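PDB 2NVV: acetyl-CoA hydrolase/transferase family protein from Porphyromonas gingivalis, which probably hydrolyses acetyl-CoA or transfers its CoA group to another carboxylate, and binds zinc. Local coordinates for residues A[225-230]-A[423-428]; A[236-241]-A[419-424]; A[288-293]-A[297-302]; A[356-361]-A[454-459]. All coordinates share one frame; numbering follows the deposited sequence.

Interaction 1. Residues A[225-230]-A[423-428]; sequences DPVTQA and ISEWGV
The tight turn of a β-hairpin meets the first turns of helix 226-245 where Glu-425, a turn residue, packs against Ala-230 and Val-227. The hairpin joins strands 421-424 and 427-430 at one edge of the mixed sheet, and Ser-424 N bonds Gly-427 O at 3.2 Å to close its two-residue loop. Ala-230 points toward the loop, and its CB lies 3.5 Å from Glu-425 CB. A small methyl suits this place, since it lets the two backbones come close. Glu-425 CB also rests 3.7 Å from Val-227 O, on the wall of the helix. From there the glutamate chain is bent: CG sits between the backbone N and the carbonyl carbon (chi1 68°), and a bend at chi2 (-83°) carries the carboxylate across Val-227, so that Val-227 CG1 lies 3.7 Å from Glu-425 OE2. That contact is van der Waals only; the polar end has its own partner in Ser-395, bonded to OE1. Glu-425 CG also lies over one face of the Trp-426 indole, 4.0 Å above the plane and toward the rim. Gly-427 has backbone angles at which a CB would strike the preceding carbonyl oxygen, so glycine is required there. Asn-234, a turn further along the helix, ties its ND2 to Ser-424 O. Asp-225 is the N-cap of the helix: its OD2, approached from 53° above the carboxylate plane, accepts from Thr-228 N at 3.1 Å, while Thr-228 OG1 reaches Asp-225 O at 2.9 Å on an in-plane lone pair.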
loop_
_atom_site.group_PDB
_atom_site.type_symbol
_atom_site.label_atom_id
_atom_site.label_comp_id
_atom_site.label_asym_id
_atom_site.label_seq_id
_atom_site.Cartn_x
_atom_site.Cartn_y
_atom_site.Cartn_z
ATOM N N ASP A 225 -19.887 -25.911 -1.323
ATOM C CA ASP A 225 -18.655 -26.634 -1.603
ATOM C C ASP A 225 -17.912 -26.851 -0.295
ATOM O O ASP A 225 -17.653 -25.907 0.440
ATOM C CB ASP A 225 -17.804 -25.823 -2.589
ATOM C CG ASP A 225 -16.361 -26.284 -2.645
ATOM O OD1 ASP A 225 -16.106 -27.460 -2.992
ATOM O OD2 ASP A 225 -15.470 -25.461 -2.342
ATOM N N PRO A 226 -17.568 -28.110 0.015
ATOM C CA PRO A 226 -16.857 -28.426 1.255
ATOM C C PRO A 226 -15.599 -27.628 1.490
ATOM O O PRO A 226 -15.301 -27.270 2.634
ATOM C CB PRO A 226 -16.605 -29.930 1.146
ATOM C CG PRO A 226 -16.679 -30.211 -0.315
ATOM C CD PRO A 226 -17.818 -29.333 -0.764
ATOM N N VAL A 227 -14.860 -27.339 0.420
ATOM C CA VAL A 227 -13.628 -26.559 0.563
ATOM C C VAL A 227 -13.926 -25.150 1.069
ATOM O O VAL A 227 -13.228 -24.655 1.950
ATOM C CB VAL A 227 -12.836 -26.462 -0.764
ATOM C CG1 VAL A 227 -11.759 -25.389 -0.647
ATOM C CG2 VAL A 227 -12.184 -27.819 -1.093
ATOM N N THR A 228 -14.966 -24.513 0.531
ATOM C CA THR A 228 -15.317 -23.163 0.968
ATOM C C THR A 228 -15.969 -23.182 2.348
ATOM O O THR A 228 -15.859 -22.217 3.101
ATOM C CB THR A 228 -16.252 -22.438 -0.050
ATOM O OG1 THR A 228 -17.573 -22.998 -0.001
ATOM C CG2 THR A 228 -15.701 -22.572 -1.457
ATOM N N GLN A 229 -16.643 -24.279 2.682
ATOM C CA GLN A 229 -17.266 -24.411 3.995
ATOM C C GLN A 229 -16.131 -24.406 5.007
ATOM O O GLN A 229 -16.199 -23.734 6.034
ATOM C CB GLN A 229 -18.016 -25.733 4.118
ATOM C CG GLN A 229 -19.286 -25.846 3.308
ATOM C CD GLN A 229 -20.350 -24.864 3.756
ATOM O OE1 GLN A 229 -20.344 -23.697 3.355
ATOM N NE2 GLN A 229 -21.266 -25.329 4.607
ATOM N N ALA A 230 -15.090 -25.174 4.691
ATOM C CA ALA A 230 -13.910 -25.286 5.531
ATOM C C ALA A 230 -13.246 -23.918 5.688
ATOM O O ALA A 230 -13.026 -23.451 6.805
ATOM C CB ALA A 230 -12.931 -26.283 4.912
ATOM N N ILE A 423 -5.428 -18.140 4.756
ATOM C CA ILE A 423 -6.262 -19.248 5.180
ATOM C C ILE A 423 -6.844 -20.099 4.044
ATOM O O ILE A 423 -7.456 -19.581 3.111
ATOM C CB ILE A 423 -7.441 -18.718 6.024
ATOM C CG1 ILE A 423 -6.913 -18.023 7.270
ATOM C CG2 ILE A 423 -8.383 -19.855 6.393
ATOM C CD1 ILE A 423 -7.968 -17.273 8.051
ATOM N N SER A 424 -6.650 -21.410 4.120
ATOM C CA SER A 424 -7.227 -22.311 3.124
ATOM C C SER A 424 -8.089 -23.316 3.896
ATOM O O SER A 424 -8.344 -23.132 5.084
ATOM C CB SER A 424 -6.137 -23.031 2.317
ATOM O OG SER A 424 -5.425 -23.963 3.104
ATOM N N GLU A 425 -8.551 -24.363 3.235
ATOM C CA GLU A 425 -9.376 -25.351 3.914
ATOM C C GLU A 425 -8.574 -26.167 4.929
ATOM O O GLU A 425 -9.140 -26.757 5.853
ATOM C CB GLU A 425 -10.019 -26.298 2.903
ATOM C CG GLU A 425 -9.054 -27.248 2.171
ATOM C CD GLU A 425 -8.346 -26.631 0.968
ATOM O OE1 GLU A 425 -7.780 -27.401 0.173
ATOM O OE2 GLU A 425 -8.338 -25.397 0.805
ATOM N N TRP A 426 -7.255 -26.173 4.760
ATOM C CA TRP A 426 -6.353 -26.920 5.618
ATOM C C TRP A 426 -5.990 -26.270 6.948
ATOM O O TRP A 426 -5.575 -26.958 7.872
ATOM C CB TRP A 426 -5.077 -27.232 4.847
ATOM C CG TRP A 426 -5.310 -28.135 3.692
ATOM C CD1 TRP A 426 -5.031 -27.883 2.384
ATOM C CD2 TRP A 426 -5.864 -29.453 3.739
ATOM N NE1 TRP A 426 -5.379 -28.967 1.608
ATOM C CE2 TRP A 426 -5.893 -29.943 2.420
ATOM C CE3 TRP A 426 -6.337 -30.271 4.774
ATOM C CZ2 TRP A 426 -6.374 -31.211 2.106
ATOM C CZ3 TRP A 426 -6.816 -31.528 4.461
ATOM C CH2 TRP A 426 -6.831 -31.987 3.138
ATOM N N GLY A 427 -6.136 -24.953 7.049
ATOM C CA GLY A 427 -5.794 -24.281 8.290
ATOM C C GLY A 427 -5.416 -22.843 8.043
ATOM O O GLY A 427 -5.549 -22.363 6.923
ATOM N N VAL A 428 -4.942 -22.158 9.079
ATOM C CA VAL A 428 -4.570 -20.756 8.937
ATOM C C VAL A 428 -3.090 -20.509 9.228
ATOM O O VAL A 428 -2.504 -21.132 10.118
ATOM C CB VAL A 428 -5.419 -19.858 9.875
ATOM C CG1 VAL A 428 -6.830 -20.402 9.973
ATOM C CG2 VAL A 428 -4.787 -19.763 11.233
#

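Interaction 2. Residues A[236-241]-A[419-424]; sequences AAFLVS and VKVIIS
Phe-238 makes every contact here, reaching from helix 226-245 to Val-421 and Ile-423 on strand 421-424. The apolar contacts are of two sorts. Val-421 CG1 lies over one face of the phenyl ring, 4.1 Å from Phe-238 CE2; Val-421 CG2 comes nearest the ring at its outer end, 3.8 Å from Phe-238 CZ. Phenylalanine and valine extend toward each other from opposite directions, and the phenylalanine torsion, with CG anti to the backbone N (chi1 166°), sends the ring out toward the strand. The second contact is looser and oblique: Ile-423 CD1 lies 4.4 Å from Phe-238 CD2. A long aromatic suits the helix position, because the CA atoms of Phe-238 and Ile-423 are still 9.4 Å apart; β-branched residues suit the extended strand. No hydrogen bond joins the two segments. The helix bonds within itself, as from Ser-241 N to Ala-237 O at 3.0 Å, and strand 421-424 bonds to its neighbours in the sheet, Val-421 and Ile-423 to Phe-391 and Ile-422 to Ala-429. Ile-390 and Val-428 of those strands also touch Phe-238, which is therefore buried against three strands at once. A helix laid by its apolar side over the residues of one sheet face is consistent with the layered, Rossmann-like α/β fold expected of this family, here with an antiparallel hairpin at one edge of the sheet.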
loop_
_atom_site.group_PDB
_atom_site.type_symbol
_atom_site.label_atom_id
_atom_site.label_comp_id
_atom_site.label_asym_id
_atom_site.label_seq_id
_atom_site.Cartn_x
_atom_site.Cartn_y
_atom_site.Cartn_z
ATOM N N ALA A 236 -13.758 -17.578 10.555
ATOM C CA ALA A 236 -14.561 -17.245 11.731
ATOM C C ALA A 236 -13.939 -17.726 13.049
ATOM O O ALA A 236 -13.921 -16.986 14.038
ATOM C CB ALA A 236 -15.949 -17.821 11.577
ATOM N N ALA A 237 -13.437 -18.959 13.069
ATOM C CA ALA A 237 -12.817 -19.490 14.281
ATOM C C ALA A 237 -11.515 -18.755 14.635
ATOM O O ALA A 237 -11.181 -18.579 15.806
ATOM C CB ALA A 237 -12.545 -20.971 14.113
ATOM N N PHE A 238 -10.772 -18.341 13.620
ATOM C CA PHE A 238 -9.525 -17.630 13.834
ATOM C C PHE A 238 -9.829 -16.301 14.517
ATOM O O PHE A 238 -9.211 -15.933 15.519
ATOM C CB PHE A 238 -8.841 -17.380 12.489
ATOM C CG PHE A 238 -7.720 -16.372 12.546
ATOM C CD1 PHE A 238 -6.560 -16.640 13.258
ATOM C CD2 PHE A 238 -7.832 -15.153 11.881
ATOM C CE1 PHE A 238 -5.526 -15.719 13.311
ATOM C CE2 PHE A 238 -6.801 -14.222 11.931
ATOM C CZ PHE A 238 -5.641 -14.509 12.649
ATOM N N LEU A 239 -10.805 -15.591 13.970
ATOM C CA LEU A 239 -11.200 -14.305 14.507
ATOM C C LEU A 239 -11.648 -14.368 15.969
ATOM O O LEU A 239 -11.185 -13.559 16.780
ATOM C CB LEU A 239 -12.278 -13.686 13.611
ATOM C CG LEU A 239 -11.791 -12.636 12.589
ATOM C CD1 LEU A 239 -10.349 -12.858 12.206
ATOM C CD2 LEU A 239 -12.686 -12.659 11.365
ATOM N N VAL A 240 -12.521 -15.312 16.331
ATOM C CA VAL A 240 -12.944 -15.379 17.733
ATOM C C VAL A 240 -11.708 -15.705 18.579
ATOM O O VAL A 240 -11.538 -15.215 19.690
ATOM C CB VAL A 240 -14.032 -16.474 18.000
ATOM C CG1 VAL A 240 -15.090 -16.440 16.923
ATOM C CG2 VAL A 240 -13.410 -17.843 18.084
ATOM N N SER A 241 -10.832 -16.522 18.018
ATOM C CA SER A 241 -9.634 -16.941 18.706
ATOM C C SER A 241 -8.699 -15.781 18.974
ATOM O O SER A 241 -8.005 -15.743 20.000
ATOM C CB SER A 241 -8.939 -18.003 17.873
ATOM O OG SER A 241 -7.660 -18.273 18.392
ATOM N N VAL A 419 0.559 -8.579 3.694
ATOM C CA VAL A 419 -0.247 -9.762 3.966
ATOM C C VAL A 419 0.055 -10.294 5.371
ATOM O O VAL A 419 1.171 -10.733 5.656
ATOM C CB VAL A 419 0.034 -10.853 2.920
ATOM C CG1 VAL A 419 -0.948 -11.987 3.088
ATOM C CG2 VAL A 419 -0.051 -10.263 1.521
ATOM N N LYS A 420 -0.945 -10.262 6.243
ATOM C CA LYS A 420 -0.769 -10.715 7.622
ATOM C C LYS A 420 -1.199 -12.146 7.912
ATOM O O LYS A 420 -0.571 -12.835 8.723
ATOM C CB LYS A 420 -1.513 -9.779 8.573
ATOM C CG LYS A 420 -1.191 -8.303 8.366
ATOM C CD LYS A 420 0.299 -8.040 8.429
ATOM C CE LYS A 420 0.617 -6.573 8.179
ATOM N NZ LYS A 420 2.078 -6.328 8.285
ATOM N N VAL A 421 -2.267 -12.593 7.259
ATOM C CA VAL A 421 -2.774 -13.941 7.480
ATOM C C VAL A 421 -3.294 -14.585 6.202
ATOM O O VAL A 421 -3.904 -13.914 5.367
ATOM C CB VAL A 421 -3.926 -13.925 8.490
ATOM C CG1 VAL A 421 -4.377 -15.333 8.791
ATOM C CG2 VAL A 421 -3.494 -13.198 9.754
ATOM N N ILE A 422 -3.046 -15.886 6.054
ATOM C CA ILE A 422 -3.516 -16.637 4.891
ATOM C C ILE A 422 -4.305 -17.848 5.401
ATOM O O ILE A 422 -3.903 -18.511 6.361
ATOM C CB ILE A 422 -2.345 -17.115 4.013
ATOM C CG1 ILE A 422 -1.532 -15.918 3.527
ATOM C CG2 ILE A 422 -2.873 -17.871 2.818
ATOM C CD1 ILE A 422 -0.344 -16.295 2.662
ATOM N N ILE A 423 -5.428 -18.140 4.756
ATOM C CA ILE A 423 -6.262 -19.248 5.180
ATOM C C ILE A 423 -6.844 -20.099 4.044
ATOM O O ILE A 423 -7.456 -19.581 3.111
ATOM C CB ILE A 423 -7.441 -18.718 6.024
ATOM C CG1 ILE A 423 -6.913 -18.023 7.270
ATOM C CG2 ILE A 423 -8.383 -19.855 6.393
ATOM C CD1 ILE A 423 -7.968 -17.273 8.051
ATOM N N SER A 424 -6.650 -21.410 4.120
ATOM C CA SER A 424 -7.227 -22.311 3.124
ATOM C C SER A 424 -8.089 -23.316 3.896
ATOM O O SER A 424 -8.344 -23.132 5.084
ATOM C CB SER A 424 -6.137 -23.031 2.317
ATOM O OG SER A 424 -5.425 -23.963 3.104
#

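Interaction 3. Residues A[288-293]-A[297-302]; sequences DAVIAL and GRIKFA
The peptide carbonyl of Leu-293 is the flat group at the centre of this contact, and Ile-299 N approaches it over its face, 68° out of the carbonyl plane and 3.1 Å from Leu-293 O. Arg-298 N also lies 2.7 Å from Leu-293 O, in a weak bond with a poor angle at the hydrogen. One carbonyl near the end of helix 288-295 thus receives the amide of Arg-298, in the loop, and that of Ile-299, the first residue of strand 299-304. Just before them, Gly-297 turns the chain at a positive phi, a conformation that favours glycine and allows this sharp change of direction. Aliphatic groups close in around the bonded atoms. Leu-293 CD2 packs 3.4 Å from Arg-298 CG, with the two side chains crossing aslant; only the CB and CG of the arginine take part, for its guanidinium leads away and NH1 bonds weakly to Ile-276 O. Ile-299 CG1 is placed anti to its own carbonyl carbon (chi1 -77°) and meets Leu-293 CB at 3.7 Å. The Ile-299 side chain crosses that of Val-290 at about a right angle, and Ile-299 CD1 touches Val-290 CG1 at 3.6 Å. Ala-302, three residues on and again turned toward the helix, sets its small CB 4.1 Å from Val-290 CG1. Leu-267 of helix 261-272 packs on Val-290 and Leu-293. The axes of helix segment 288-293 and strand segment 299-302 approach to 8.3 Å, with 134° between their N-to-C directions. Since strands 279-282 and 299-304 are parallel neighbours, helix 288-295 is the connection of a β-α-β crossover.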
loop_
_atom_site.group_PDB
_atom_site.type_symbol
_atom_site.label_atom_id
_atom_site.label_comp_id
_atom_site.label_asym_id
_atom_site.label_seq_id
_atom_site.Cartn_x
_atom_site.Cartn_y
_atom_site.Cartn_z
ATOM N N ASP A 288 -26.018 -10.492 -1.085
ATOM C CA ASP A 288 -27.153 -11.172 -0.472
ATOM C C ASP A 288 -26.791 -11.718 0.898
ATOM O O ASP A 288 -27.539 -11.545 1.854
ATOM C CB ASP A 288 -27.627 -12.326 -1.353
ATOM C CG ASP A 288 -28.299 -11.858 -2.621
ATOM O OD1 ASP A 288 -28.684 -12.711 -3.437
ATOM O OD2 ASP A 288 -28.459 -10.644 -2.808
ATOM N N ALA A 289 -25.640 -12.375 0.985
ATOM C CA ALA A 289 -25.187 -12.966 2.244
ATOM C C ALA A 289 -25.217 -11.986 3.412
ATOM O O ALA A 289 -25.542 -12.367 4.534
ATOM C CB ALA A 289 -23.791 -13.544 2.082
ATOM N N VAL A 290 -24.881 -10.724 3.147
ATOM C CA VAL A 290 -24.882 -9.690 4.190
ATOM C C VAL A 290 -26.312 -9.359 4.594
ATOM O O VAL A 290 -26.636 -9.253 5.776
ATOM C CB VAL A 290 -24.171 -8.395 3.695
ATOM C CG1 VAL A 290 -24.413 -7.251 4.662
ATOM C CG2 VAL A 290 -22.681 -8.649 3.547
ATOM N N ILE A 291 -27.170 -9.205 3.594
ATOM C CA ILE A 291 -28.577 -8.901 3.835
ATOM C C ILE A 291 -29.215 -9.991 4.707
ATOM O O ILE A 291 -29.956 -9.695 5.647
ATOM C CB ILE A 291 -29.332 -8.803 2.503
ATOM C CG1 ILE A 291 -28.650 -7.762 1.615
ATOM C CG2 ILE A 291 -30.783 -8.456 2.749
ATOM C CD1 ILE A 291 -28.652 -6.369 2.202
ATOM N N ALA A 292 -28.913 -11.248 4.390
ATOM C CA ALA A 292 -29.454 -12.382 5.124
ATOM C C ALA A 292 -29.113 -12.302 6.608
ATOM O O ALA A 292 -29.978 -12.515 7.456
ATOM C CB ALA A 292 -28.920 -13.692 4.527
ATOM N N LEU A 293 -27.849 -12.003 6.913
ATOM C CA LEU A 293 -27.383 -11.876 8.288
ATOM C C LEU A 293 -27.984 -10.653 8.958
ATOM O O LEU A 293 -28.168 -10.618 10.179
ATOM C CB LEU A 293 -25.859 -11.778 8.321
ATOM C CG LEU A 293 -25.158 -13.081 7.942
ATOM C CD1 LEU A 293 -23.648 -12.882 7.924
ATOM C CD2 LEU A 293 -25.560 -14.173 8.940
ATOM N N GLY A 297 -30.431 -9.984 12.490
ATOM C CA GLY A 297 -29.800 -9.146 13.495
ATOM C C GLY A 297 -28.330 -9.489 13.684
ATOM O O GLY A 297 -27.656 -8.964 14.576
ATOM N N ARG A 298 -27.828 -10.371 12.828
ATOM C CA ARG A 298 -26.444 -10.808 12.879
ATOM C C ARG A 298 -25.504 -9.674 12.455
ATOM O O ARG A 298 -24.421 -9.509 13.014
ATOM C CB ARG A 298 -26.282 -12.021 11.970
ATOM C CG ARG A 298 -24.868 -12.504 11.796
ATOM C CD ARG A 298 -24.123 -12.604 13.125
ATOM N NE ARG A 298 -24.758 -13.470 14.130
ATOM C CZ ARG A 298 -24.170 -13.792 15.272
ATOM N NH1 ARG A 298 -22.957 -13.326 15.535
ATOM N NH2 ARG A 298 -24.791 -14.570 16.151
ATOM N N ILE A 299 -25.910 -8.918 11.444
ATOM C CA ILE A 299 -25.144 -7.773 10.979
ATOM C C ILE A 299 -26.012 -6.559 11.346
ATOM O O ILE A 299 -27.183 -6.476 10.973
ATOM C CB ILE A 299 -24.892 -7.811 9.444
ATOM C CG1 ILE A 299 -23.787 -8.817 9.126
ATOM C CG2 ILE A 299 -24.488 -6.425 8.935
ATOM C CD1 ILE A 299 -23.408 -8.881 7.669
ATOM N N LYS A 300 -25.426 -5.631 12.095
ATOM C CA LYS A 300 -26.129 -4.447 12.551
ATOM C C LYS A 300 -26.254 -3.319 11.537
ATOM O O LYS A 300 -27.234 -2.584 11.538
ATOM C CB LYS A 300 -25.434 -3.920 13.799
ATOM C CG LYS A 300 -25.586 -4.823 14.980
ATOM C CD LYS A 300 -24.389 -4.760 15.893
ATOM C CE LYS A 300 -24.152 -3.383 16.449
ATOM N NZ LYS A 300 -22.966 -3.397 17.354
ATOM N N PHE A 301 -25.266 -3.198 10.662
ATOM C CA PHE A 301 -25.237 -2.121 9.684
ATOM C C PHE A 301 -24.269 -2.483 8.565
ATOM O O PHE A 301 -23.369 -3.307 8.745
ATOM C CB PHE A 301 -24.763 -0.843 10.389
ATOM C CG PHE A 301 -24.641 0.342 9.489
ATOM C CD1 PHE A 301 -25.753 1.114 9.178
ATOM C CD2 PHE A 301 -23.415 0.670 8.920
ATOM C CE1 PHE A 301 -25.643 2.197 8.305
ATOM C CE2 PHE A 301 -23.300 1.748 8.048
ATOM C CZ PHE A 301 -24.411 2.509 7.740
ATOM N N ALA A 302 -24.457 -1.879 7.403
ATOM C CA ALA A 302 -23.567 -2.149 6.298
ATOM C C ALA A 302 -23.196 -0.897 5.509
ATOM O O ALA A 302 -24.054 -0.207 4.976
ATOM C CB ALA A 302 -24.179 -3.174 5.371
#

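Interaction 4. Residues A[356-361]-A[454-459]; sequences ADIFGN and PLLRQY
Unusually, the one residue that carries this contact, Ile-358, reaches Leu-456 and Tyr-459 from the first corner of a tight turn, with CG1 wedged between its backbone N and carbonyl carbon (chi1 51°). That torsion directs one branch to each partner. Ile-358 CG2 lies 4.1 Å from Leu-456 CD1, whereas the extended CG1 arm brings Ile-358 CD1 to 3.7 Å from Tyr-459 CD2, obliquely to the ring. A branched aliphatic suits the spot because it meets two residues at once. Ile-358 CG1 also lies 3.6 Å above the ring plane of Phe-359, near its rim. The turn, type I from Asp-357 to Gly-360, is stiffened by Asp-357, whose OD1 forms an Asx turn with Phe-359 N at 2.9 Å. Two further donors reach that oxygen: Asn-361 ND2 at 3.1 Å, on the syn lone pair, and Asn-361 N, from 48° above the carboxylate plane. Three bonds on one oxygen hold the carboxylate's rotation, and OD2 is bonded to Val-409 N. Glycine is needed at 360, where a CB would meet the preceding carbonyl oxygen. Tyr-459 uses the far end of its ring for polar work, its OH bonding Gln-470 OE1 and Asn-471 N. Ile-358 lies at the end of strand 355-357 against helix 453-459 and helix 436-446, whose Ala-440 and Ile-444 also touch it; Leu-456 also touches Phe-478 of helix 477-484.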
loop_
_atom_site.group_PDB
_atom_site.type_symbol
_atom_site.label_atom_id
_atom_site.label_comp_id
_atom_site.label_asym_id
_atom_site.label_seq_id
_atom_site.Cartn_x
_atom_site.Cartn_y
_atom_site.Cartn_z
ATOM N N ALA A 356 -0.793 -17.683 -4.111
ATOM C CA ALA A 356 0.041 -17.093 -3.070
ATOM C C ALA A 356 1.340 -17.874 -3.035
ATOM O O ALA A 356 1.372 -19.027 -3.462
ATOM C CB ALA A 356 -0.661 -17.194 -1.719
ATOM N N ASP A 357 2.418 -17.261 -2.563
ATOM C CA ASP A 357 3.670 -18.000 -2.464
ATOM C C ASP A 357 4.045 -18.177 -1.002
ATOM O O ASP A 357 3.483 -17.531 -0.115
ATOM C CB ASP A 357 4.815 -17.337 -3.256
ATOM C CG ASP A 357 5.166 -15.951 -2.764
ATOM O OD1 ASP A 357 5.180 -15.728 -1.537
ATOM O OD2 ASP A 357 5.455 -15.083 -3.619
ATOM N N ILE A 358 4.994 -19.066 -0.757
ATOM C CA ILE A 358 5.437 -19.388 0.596
ATOM C C ILE A 358 6.015 -18.243 1.424
ATOM O O ILE A 358 6.320 -18.422 2.603
ATOM C CB ILE A 358 6.451 -20.569 0.553
ATOM C CG1 ILE A 358 7.556 -20.281 -0.467
ATOM C CG2 ILE A 358 5.715 -21.864 0.169
ATOM C CD1 ILE A 358 8.608 -21.387 -0.598
ATOM N N PHE A 359 6.159 -17.063 0.831
ATOM C CA PHE A 359 6.695 -15.947 1.587
ATOM C C PHE A 359 5.649 -14.888 1.921
ATOM O O PHE A 359 5.975 -13.809 2.432
ATOM C CB PHE A 359 7.881 -15.346 0.842
ATOM C CG PHE A 359 9.000 -16.316 0.653
ATOM C CD1 PHE A 359 9.267 -16.857 -0.601
ATOM C CD2 PHE A 359 9.740 -16.761 1.750
ATOM C CE1 PHE A 359 10.257 -17.843 -0.764
ATOM C CE2 PHE A 359 10.727 -17.740 1.603
ATOM C CZ PHE A 359 10.984 -18.284 0.340
ATOM N N GLY A 360 4.387 -15.209 1.637
ATOM C CA GLY A 360 3.293 -14.302 1.944
ATOM C C GLY A 360 2.889 -13.294 0.895
ATOM O O GLY A 360 2.148 -12.359 1.194
ATOM N N ASN A 361 3.370 -13.466 -0.327
ATOM C CA ASN A 361 3.039 -12.544 -1.404
ATOM C C ASN A 361 1.803 -13.074 -2.107
ATOM O O ASN A 361 1.655 -14.285 -2.277
ATOM C CB ASN A 361 4.218 -12.443 -2.367
ATOM C CG ASN A 361 5.471 -11.956 -1.681
ATOM O OD1 ASN A 361 5.618 -10.768 -1.406
ATOM N ND2 ASN A 361 6.370 -12.881 -1.375
ATOM N N PRO A 454 5.594 -31.388 0.565
ATOM C CA PRO A 454 6.991 -31.834 0.515
ATOM C C PRO A 454 7.853 -31.171 -0.561
ATOM O O PRO A 454 9.056 -30.936 -0.375
ATOM C CB PRO A 454 6.865 -33.352 0.340
ATOM C CG PRO A 454 5.539 -33.527 -0.294
ATOM C CD PRO A 454 4.670 -32.523 0.401
ATOM N N LEU A 455 7.222 -30.851 -1.680
ATOM C CA LEU A 455 7.905 -30.220 -2.798
ATOM C C LEU A 455 8.311 -28.786 -2.443
ATOM O O LEU A 455 9.401 -28.331 -2.790
ATOM C CB LEU A 455 6.983 -30.236 -4.009
ATOM C CG LEU A 455 7.574 -30.294 -5.419
ATOM C CD1 LEU A 455 8.755 -31.254 -5.492
ATOM C CD2 LEU A 455 6.460 -30.722 -6.371
ATOM N N LEU A 456 7.437 -28.072 -1.741
ATOM C CA LEU A 456 7.758 -26.708 -1.344
ATOM C C LEU A 456 8.744 -26.713 -0.174
ATOM O O LEU A 456 9.444 -25.729 0.050
ATOM C CB LEU A 456 6.482 -25.945 -0.989
ATOM C CG LEU A 456 5.606 -25.655 -2.217
ATOM C CD1 LEU A 456 4.259 -25.108 -1.777
ATOM C CD2 LEU A 456 6.328 -24.663 -3.154
ATOM N N ARG A 457 8.803 -27.822 0.567
ATOM C CA ARG A 457 9.747 -27.924 1.673
ATOM C C ARG A 457 11.124 -28.140 1.061
ATOM O O ARG A 457 12.122 -27.640 1.568
ATOM C CB ARG A 457 9.408 -29.094 2.614
ATOM C CG ARG A 457 8.206 -28.880 3.494
ATOM C CD ARG A 457 8.129 -29.925 4.603
ATOM N NE ARG A 457 6.858 -29.861 5.335
ATOM C CZ ARG A 457 5.815 -30.660 5.119
ATOM N NH1 ARG A 457 5.869 -31.608 4.192
ATOM N NH2 ARG A 457 4.705 -30.499 5.827
ATOM N N GLN A 458 11.166 -28.894 -0.035
ATOM C CA GLN A 458 12.416 -29.160 -0.744
ATOM C C GLN A 458 12.939 -27.891 -1.416
ATOM O O GLN A 458 14.146 -27.731 -1.617
ATOM C CB GLN A 458 12.210 -30.234 -1.807
ATOM C CG GLN A 458 12.036 -31.636 -1.258
ATOM C CD GLN A 458 11.841 -32.665 -2.360
ATOM O OE1 GLN A 458 10.915 -32.557 -3.162
ATOM N NE2 GLN A 458 12.711 -33.664 -2.404
ATOM N N TYR A 459 12.029 -26.990 -1.766
ATOM C CA TYR A 459 12.411 -25.740 -2.405
ATOM C C TYR A 459 13.213 -24.876 -1.445
ATOM O O TYR A 459 14.075 -24.105 -1.866
ATOM C CB TYR A 459 11.173 -24.969 -2.860
ATOM C CG TYR A 459 11.502 -23.671 -3.559
ATOM C CD1 TYR A 459 11.989 -23.662 -4.865
ATOM C CD2 TYR A 459 11.362 -22.448 -2.899
ATOM C CE1 TYR A 459 12.331 -22.466 -5.498
ATOM C CE2 TYR A 459 11.702 -21.244 -3.521
ATOM C CZ TYR A 459 12.183 -21.265 -4.816
ATOM O OH TYR A 459 12.518 -20.082 -5.411
#

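How the interactions relate
Interactions 1 and 2 are 11 Å apart between centres and share helix 226-245, Ile-423 and Ser-424: the helix is held at its start by the hairpin loop and further along by the sheet face. Interaction 4 lies about 19 Å from each between centres, at another sheet, yet touches interaction 2, where Ile-422 CD1 packs against Gly-360 CA; along the chain its segments alternate with those of interactions 1 and 2. Interaction 3, in the separate three-stranded parallel sheet, is nested inside the loops they close and about 37 Å from interaction 4. Helix 226-245 thus probably forms one folded unit with strands that follow some 180 residues later.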